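Local coordinates for Mgp-operon protein 3 (Mycoplasma pneumoniae, PDB 6RJ1) that probably serves in cell adhesion as a membrane-anchored extracellular protein of a human pathogen, and may recognise sugars, at residues Gly155-Asp163 and Ser523-Leu533; Arg472-Val480 and Lys489-Glu497. All coordinates share one frame; numbering follows the deposited sequence.

Contact 1: residues Gly155-Asp163 and Ser523-Leu533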
# COMPACT_ATOMS: atom_id res chain seq x y z
N GLY A 155 1.66 -11.56 24.78
CA GLY A 155 1.61 -11.76 23.34
C GLY A 155 2.96 -11.98 22.70
O GLY A 155 3.98 -11.47 23.19
N SER A 156 2.99 -12.74 21.60
CA SER A 156 4.22 -13.07 20.89
C SER A 156 4.17 -12.82 19.39
O SER A 156 3.49 -13.54 18.66
CB SER A 156 4.63 -14.52 21.17
OG SER A 156 5.71 -14.93 20.36
N LEU A 157 4.95 -11.83 18.93
CA LEU A 157 5.10 -11.50 17.52
C LEU A 157 5.81 -12.66 16.81
O LEU A 157 5.45 -13.01 15.69
CB LEU A 157 5.87 -10.19 17.35
CG LEU A 157 6.24 -9.71 15.93
CD1 LEU A 157 5.02 -9.60 15.01
CD2 LEU A 157 6.94 -8.39 16.00
N TYR A 158 6.77 -13.31 17.50
CA TYR A 158 7.50 -14.47 17.00
C TYR A 158 6.54 -15.59 16.57
O TYR A 158 6.69 -16.15 15.48
CB TYR A 158 8.52 -14.97 18.03
CG TYR A 158 9.30 -16.16 17.52
CD1 TYR A 158 10.34 -16.00 16.61
CD2 TYR A 158 8.96 -17.46 17.88
CE1 TYR A 158 11.03 -17.09 16.09
CE2 TYR A 158 9.65 -18.56 17.38
CZ TYR A 158 10.67 -18.37 16.47
OH TYR A 158 11.34 -19.43 15.94
N LYS A 159 5.54 -15.89 17.42
CA LYS A 159 4.54 -16.93 17.15
C LYS A 159 3.73 -16.62 15.89
O LYS A 159 3.49 -17.53 15.10
CB LYS A 159 3.63 -17.15 18.37
CG LYS A 159 4.31 -17.92 19.49
CD LYS A 159 3.32 -18.41 20.53
CE LYS A 159 4.01 -19.11 21.68
NZ LYS A 159 4.54 -18.15 22.68
N THR A 160 3.38 -15.33 15.68
CA THR A 160 2.64 -14.85 14.50
C THR A 160 3.47 -15.06 13.24
O THR A 160 2.94 -15.54 12.24
CB THR A 160 2.28 -13.35 14.63
OG1 THR A 160 1.65 -13.10 15.88
CG2 THR A 160 1.39 -12.85 13.48
N LEU A 161 4.77 -14.68 13.29
CA LEU A 161 5.69 -14.77 12.16
C LEU A 161 5.97 -16.20 11.72
O LEU A 161 6.19 -16.44 10.53
CB LEU A 161 6.98 -14.00 12.45
CG LEU A 161 6.81 -12.48 12.68
CD1 LEU A 161 8.08 -11.88 13.23
CD2 LEU A 161 6.35 -11.76 11.40
N GLN A 162 5.90 -17.15 12.66
CA GLN A 162 6.11 -18.57 12.38
C GLN A 162 5.03 -19.12 11.46
O GLN A 162 5.32 -19.96 10.61
CB GLN A 162 6.12 -19.38 13.68
CG GLN A 162 7.39 -19.25 14.48
CD GLN A 162 7.51 -20.38 15.46
OE1 GLN A 162 8.22 -21.36 15.22
NE2 GLN A 162 6.82 -20.26 16.58
N ASP A 163 3.79 -18.62 11.61
CA ASP A 163 2.64 -19.06 10.83
C ASP A 163 2.18 -18.06 9.79
O ASP A 163 1.28 -18.37 9.01
CB ASP A 163 1.48 -19.43 11.76
CG ASP A 163 1.57 -20.81 12.38
OD1 ASP A 163 2.23 -21.70 11.78
OD2 ASP A 163 0.94 -21.02 13.46
N SER A 523 -1.17 -22.17 21.64
CA SER A 523 -0.01 -21.57 20.97
C SER A 523 -0.12 -21.48 19.45
O SER A 523 0.49 -20.58 18.85
CB SER A 523 1.27 -22.30 21.37
OG SER A 523 1.54 -22.06 22.74
N LYS A 524 -0.92 -22.38 18.81
CA LYS A 524 -1.12 -22.38 17.37
C LYS A 524 -2.15 -21.33 16.89
O LYS A 524 -2.22 -21.06 15.68
CB LYS A 524 -1.44 -23.78 16.85
CG LYS A 524 -0.18 -24.55 16.50
CD LYS A 524 -0.40 -25.45 15.28
CE LYS A 524 0.88 -25.68 14.50
NZ LYS A 524 1.52 -24.43 13.99
N ASN A 525 -2.88 -20.69 17.83
CA ASN A 525 -3.78 -19.57 17.56
C ASN A 525 -2.87 -18.34 17.66
O ASN A 525 -2.94 -17.56 18.60
CB ASN A 525 -4.93 -19.54 18.58
CG ASN A 525 -5.96 -18.46 18.33
OD1 ASN A 525 -6.52 -18.34 17.25
ND2 ASN A 525 -6.24 -17.66 19.35
N SER A 526 -1.98 -18.23 16.67
CA SER A 526 -0.90 -17.26 16.55
C SER A 526 -1.26 -15.92 15.89
O SER A 526 -0.39 -15.05 15.86
CB SER A 526 0.28 -17.90 15.84
OG SER A 526 -0.13 -18.57 14.65
N ASN A 527 -2.51 -15.71 15.39
CA ASN A 527 -2.94 -14.45 14.75
C ASN A 527 -2.61 -13.19 15.57
O ASN A 527 -2.58 -13.27 16.80
CB ASN A 527 -4.43 -14.49 14.43
CG ASN A 527 -5.31 -14.45 15.66
OD1 ASN A 527 -5.51 -13.40 16.29
ND2 ASN A 527 -5.88 -15.58 16.02
N LEU A 528 -2.44 -12.04 14.88
CA LEU A 528 -2.10 -10.75 15.48
C LEU A 528 -3.03 -10.27 16.61
O LEU A 528 -2.52 -9.69 17.58
CB LEU A 528 -2.01 -9.66 14.41
CG LEU A 528 -0.84 -9.77 13.44
CD1 LEU A 528 -1.25 -9.35 12.07
CD2 LEU A 528 0.36 -9.00 13.90
N LYS A 529 -4.36 -10.50 16.50
CA LYS A 529 -5.30 -10.06 17.54
C LYS A 529 -5.05 -10.76 18.88
O LYS A 529 -5.02 -10.10 19.93
CB LYS A 529 -6.77 -10.20 17.11
CG LYS A 529 -7.69 -9.28 17.88
CD LYS A 529 -9.14 -9.69 17.79
CE LYS A 529 -10.00 -8.74 18.57
NZ LYS A 529 -11.42 -9.13 18.52
N ALA A 530 -4.85 -12.09 18.82
CA ALA A 530 -4.57 -12.94 19.98
C ALA A 530 -3.25 -12.54 20.65
O ALA A 530 -3.12 -12.71 21.87
CB ALA A 530 -4.51 -14.39 19.56
N GLN A 531 -2.29 -11.99 19.87
CA GLN A 531 -0.98 -11.57 20.37
C GLN A 531 -0.96 -10.10 20.85
O GLN A 531 0.06 -9.62 21.35
CB GLN A 531 0.13 -11.83 19.33
CG GLN A 531 0.12 -13.24 18.73
CD GLN A 531 0.08 -14.35 19.75
OE1 GLN A 531 0.92 -14.43 20.65
NE2 GLN A 531 -0.91 -15.23 19.64
N GLY A 532 -2.10 -9.43 20.72
CA GLY A 532 -2.28 -8.04 21.14
C GLY A 532 -1.59 -7.05 20.24
O GLY A 532 -1.22 -5.97 20.68
N LEU A 533 -1.41 -7.42 18.97
CA LEU A 533 -0.77 -6.57 17.98
C LEU A 533 -1.82 -5.90 17.08
O LEU A 533 -2.99 -6.29 17.11
CB LEU A 533 0.29 -7.35 17.19
CG LEU A 533 1.45 -7.94 18.03
CD1 LEU A 533 2.14 -9.05 17.30
CD2 LEU A 533 2.45 -6.88 18.48
O HOH W 1 0.27 -16.15 12.34
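Helix 157-163, with its N-cap S156, docks along the loop 523-533, chiefly at Q531 and S526. S156 OG accepts from K159 N at 3.1 Å, the capping bond. The backbone of S156 is held from across the contact. S156 N donates to Q531 OE1 at 2.8 Å, in the carbonyl plane and on a lone pair. The Q531 chain bends at chi2 (-51°), which brings its amide oxygen back to the start of the helix. A CA-H...O contact joins G155 CA to Q531 O at 3.3 Å.

One turn on, T160 OG1 donates to S526 O at 2.8 Å. The bond is nearly collinear with the carbonyl, at a C=O...donor angle of 178°. T160 CG2, on the other branch, lies against L528 CG at 3.8 Å. S526 OG donates to D163 OD2 at 2.9 Å, on the anti lone pair of the carboxylate. K524 NZ forms a longer salt bridge to the same oxygen, D163 OD2, at 3.5 Å. With K231, which pairs with D163 OD1, these partners probably stabilise the negative charge of D163. A water donates to T160 O and, weakly, to S526 OG. At the other end, L157 CD1 meets L533 CD1 at 3.7 Å, the two side chains crossing at about a right angle.

K159 NZ pairs with E142. N527 is bonded to I650, which fixes the loop beside strand 650-654. T160, D163 and S526 also pack on that strand, while L161 and Q162 touch F66 of strand 64-66.

Contact 2: residues Arg472-Val480 and Lys489-Glu497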
# COMPACT_ATOMS: atom_id res chain seq x y z
N ARG A 472 3.85 -0.71 -4.18
CA ARG A 472 3.38 -1.85 -4.94
C ARG A 472 3.50 -3.18 -4.21
O ARG A 472 2.85 -4.14 -4.64
CB ARG A 472 4.02 -1.90 -6.33
CG ARG A 472 2.95 -2.07 -7.40
CD ARG A 472 3.06 -1.02 -8.48
NE ARG A 472 3.88 -1.49 -9.59
CZ ARG A 472 5.11 -1.06 -9.84
NH1 ARG A 472 5.79 -1.53 -10.88
NH2 ARG A 472 5.67 -0.14 -9.06
N VAL A 473 4.29 -3.26 -3.12
CA VAL A 473 4.45 -4.47 -2.29
C VAL A 473 4.19 -4.06 -0.83
O VAL A 473 4.73 -3.03 -0.41
CB VAL A 473 5.83 -5.16 -2.47
CG1 VAL A 473 6.01 -6.34 -1.53
CG2 VAL A 473 6.04 -5.62 -3.91
N PRO A 474 3.38 -4.83 -0.03
CA PRO A 474 3.15 -4.44 1.37
C PRO A 474 4.43 -4.52 2.21
O PRO A 474 5.29 -5.37 1.96
CB PRO A 474 2.09 -5.44 1.84
CG PRO A 474 2.26 -6.62 0.97
CD PRO A 474 2.64 -6.07 -0.37
N SER A 475 4.57 -3.59 3.16
CA SER A 475 5.72 -3.50 4.05
C SER A 475 5.26 -3.65 5.50
O SER A 475 4.27 -3.05 5.90
CB SER A 475 6.49 -2.21 3.82
OG SER A 475 5.72 -1.06 4.08
N LEU A 476 5.98 -4.49 6.26
CA LEU A 476 5.67 -4.82 7.64
C LEU A 476 6.41 -3.96 8.67
O LEU A 476 6.11 -4.03 9.87
CB LEU A 476 5.93 -6.32 7.88
CG LEU A 476 4.78 -7.29 7.55
CD1 LEU A 476 4.50 -7.38 6.04
CD2 LEU A 476 5.11 -8.67 8.05
N TRP A 477 7.38 -3.16 8.21
CA TRP A 477 8.19 -2.32 9.09
C TRP A 477 8.65 -1.02 8.43
O TRP A 477 8.48 -0.85 7.21
CB TRP A 477 9.38 -3.12 9.64
CG TRP A 477 10.21 -3.76 8.56
CD1 TRP A 477 11.12 -3.14 7.75
CD2 TRP A 477 10.17 -5.14 8.16
NE1 TRP A 477 11.68 -4.05 6.89
CE2 TRP A 477 11.11 -5.28 7.10
CE3 TRP A 477 9.47 -6.27 8.60
CZ2 TRP A 477 11.34 -6.51 6.48
CZ3 TRP A 477 9.69 -7.48 7.97
CH2 TRP A 477 10.61 -7.60 6.92
N TYR A 478 9.22 -0.10 9.23
CA TYR A 478 9.71 1.19 8.76
C TYR A 478 10.87 1.65 9.64
O TYR A 478 10.98 1.20 10.78
CB TYR A 478 8.58 2.24 8.74
CG TYR A 478 8.00 2.54 10.11
CD1 TYR A 478 7.05 1.70 10.69
CD2 TYR A 478 8.39 3.68 10.82
CE1 TYR A 478 6.51 1.97 11.94
CE2 TYR A 478 7.85 3.96 12.08
CZ TYR A 478 6.91 3.11 12.63
OH TYR A 478 6.37 3.38 13.86
N TRP A 479 11.70 2.55 9.15
CA TRP A 479 12.85 3.04 9.90
C TRP A 479 12.71 4.47 10.38
O TRP A 479 12.13 5.30 9.70
CB TRP A 479 14.13 2.93 9.07
CG TRP A 479 14.72 1.56 9.08
CD1 TRP A 479 15.63 1.07 9.96
CD2 TRP A 479 14.43 0.49 8.17
NE1 TRP A 479 15.93 -0.24 9.66
CE2 TRP A 479 15.22 -0.62 8.55
CE3 TRP A 479 13.57 0.36 7.06
CZ2 TRP A 479 15.18 -1.83 7.86
CZ3 TRP A 479 13.54 -0.85 6.38
CH2 TRP A 479 14.33 -1.93 6.78
N VAL A 480 13.26 4.74 11.56
CA VAL A 480 13.44 6.05 12.18
C VAL A 480 14.88 5.94 12.74
O VAL A 480 15.11 5.26 13.75
CB VAL A 480 12.41 6.46 13.27
CG1 VAL A 480 12.79 7.80 13.90
CG2 VAL A 480 11.00 6.54 12.70
N LYS A 489 17.64 -0.33 13.77
CA LYS A 489 16.63 -1.38 13.57
C LYS A 489 15.33 -0.73 13.15
O LYS A 489 15.07 0.43 13.50
CB LYS A 489 16.40 -2.19 14.85
CG LYS A 489 17.55 -3.09 15.25
CD LYS A 489 17.38 -3.58 16.68
CE LYS A 489 18.56 -4.41 17.11
NZ LYS A 489 18.33 -5.06 18.42
N ALA A 490 14.50 -1.48 12.39
CA ALA A 490 13.20 -1.01 11.94
C ALA A 490 12.17 -1.16 13.05
O ALA A 490 12.35 -1.95 13.99
CB ALA A 490 12.76 -1.82 10.72
N THR A 491 11.08 -0.38 12.95
CA THR A 491 9.93 -0.42 13.85
C THR A 491 8.85 -1.22 13.13
O THR A 491 8.60 -0.97 11.95
CB THR A 491 9.43 1.00 14.16
OG1 THR A 491 10.53 1.84 14.51
CG2 THR A 491 8.36 1.02 15.26
N TRP A 492 8.22 -2.17 13.82
CA TRP A 492 7.14 -2.99 13.27
C TRP A 492 5.88 -2.15 13.11
O TRP A 492 5.53 -1.40 14.03
CB TRP A 492 6.83 -4.16 14.20
CG TRP A 492 7.92 -5.18 14.28
CD1 TRP A 492 8.87 -5.30 15.24
CD2 TRP A 492 8.14 -6.26 13.36
NE1 TRP A 492 9.67 -6.38 14.98
CE2 TRP A 492 9.25 -6.99 13.82
CE3 TRP A 492 7.49 -6.68 12.18
CZ2 TRP A 492 9.74 -8.12 13.16
CZ3 TRP A 492 7.99 -7.79 11.52
CH2 TRP A 492 9.09 -8.50 12.01
N TRP A 493 5.16 -2.31 11.98
CA TRP A 493 3.88 -1.63 11.79
C TRP A 493 2.82 -2.18 12.77
O TRP A 493 1.98 -1.42 13.26
CB TRP A 493 3.38 -1.74 10.34
CG TRP A 493 3.94 -0.70 9.42
CD1 TRP A 493 4.68 -0.91 8.30
CD2 TRP A 493 3.80 0.73 9.54
NE1 TRP A 493 5.00 0.28 7.70
CE2 TRP A 493 4.46 1.31 8.44
CE3 TRP A 493 3.15 1.57 10.47
CZ2 TRP A 493 4.53 2.70 8.26
CZ3 TRP A 493 3.20 2.94 10.28
CH2 TRP A 493 3.89 3.50 9.19
N ALA A 494 2.91 -3.50 13.08
CA ALA A 494 2.03 -4.21 14.02
C ALA A 494 2.17 -3.68 15.44
O ALA A 494 1.30 -3.92 16.27
CB ALA A 494 2.32 -5.70 13.98
N LYS A 495 3.28 -2.98 15.73
CA LYS A 495 3.56 -2.36 17.03
C LYS A 495 3.36 -0.83 16.96
O LYS A 495 3.67 -0.12 17.92
CB LYS A 495 4.97 -2.72 17.52
CG LYS A 495 5.07 -4.11 18.12
CD LYS A 495 6.51 -4.56 18.35
CE LYS A 495 7.09 -4.09 19.66
NZ LYS A 495 8.32 -4.83 20.03
N THR A 496 2.82 -0.32 15.81
CA THR A 496 2.51 1.09 15.62
C THR A 496 1.00 1.25 15.49
O THR A 496 0.43 0.98 14.43
CB THR A 496 3.29 1.71 14.45
OG1 THR A 496 4.67 1.38 14.56
CG2 THR A 496 3.15 3.22 14.39
N GLU A 497 0.36 1.64 16.60
CA GLU A 497 -1.07 1.87 16.69
C GLU A 497 -1.39 3.23 16.07
O GLU A 497 -0.81 4.25 16.46
CB GLU A 497 -1.53 1.79 18.15
CG GLU A 497 -3.03 1.70 18.36
CD GLU A 497 -3.45 1.95 19.80
OE1 GLU A 497 -3.49 3.13 20.21
OE2 GLU A 497 -3.71 0.96 20.53
O HOH W 2 7.03 0.72 5.55
O HOH W 3 4.12 -5.29 11.10
O HOH W 4 13.13 2.56 13.34
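The Y478 ring is the apolar centre, held between W493 and T491. W493 covers one face, its six-membered ring centred 4.2 Å from that of Y478 and inclined at 34°. On the opposite face, T491 CB makes a CH-pi contact 3.9 Å from the Y478 ring centroid. CG of Y478 sits between its backbone N and carbonyl carbon (chi1 63°), a torsion that turns the ring over the partner strand.

W477 and W492 pack on the other side of the sheet. The edge of W477 faces the W492 ring in an offset edge-to-face pair, with planes at 88°. A490 CB lies over the W479 five-membered ring, 3.7 Å from its centroid.

Y478 N donates to T491 O at 2.9 Å, and T491 N returns a bond to Y478 O. W493 N donates to L476 O at 2.9 Å. At the edge of the Y478 ring, near its plane, Y478 OH donates to T496 OG1 at 2.7 Å. T496 OG1 in turn donates to W492 O at 3.0 Å, and K495 N donates to the same oxygen from the opposite face of its carbonyl plane. One water bridges S475 OG, W477 O and W493 NE1.

W725 meets Y478, and helix 701-712 packs on Y478 and T491. Strands 477-482 and 487-492 form an antiparallel beta hairpin within a mixed sheet. Its family, MgpC adhesin, is grouped with the beta-propellers.

Overall arrangement
Contact 1 and contact 2 have centres about 17 Å apart and touch directly. W492 is one link. L157 CD2 of contact 1 packs on W492 CE2 at 3.5 Å, and L161 CD1 approaches W492 CH2 at 3.7 Å. L533 is the other, with L533 CB 3.7 Å from A494 O and L533 CD2 3.8 Å from K495 CG. Along the chain, contact 2 is nested inside the loop that contact 1 closes. Contact 1 ties together segments 360 residues apart, whereas contact 2 is local, 9 residues apart. Contact 2 lies deeper, its centre about 12 Å from the centre of the chain, against about 23 Å for contact 1.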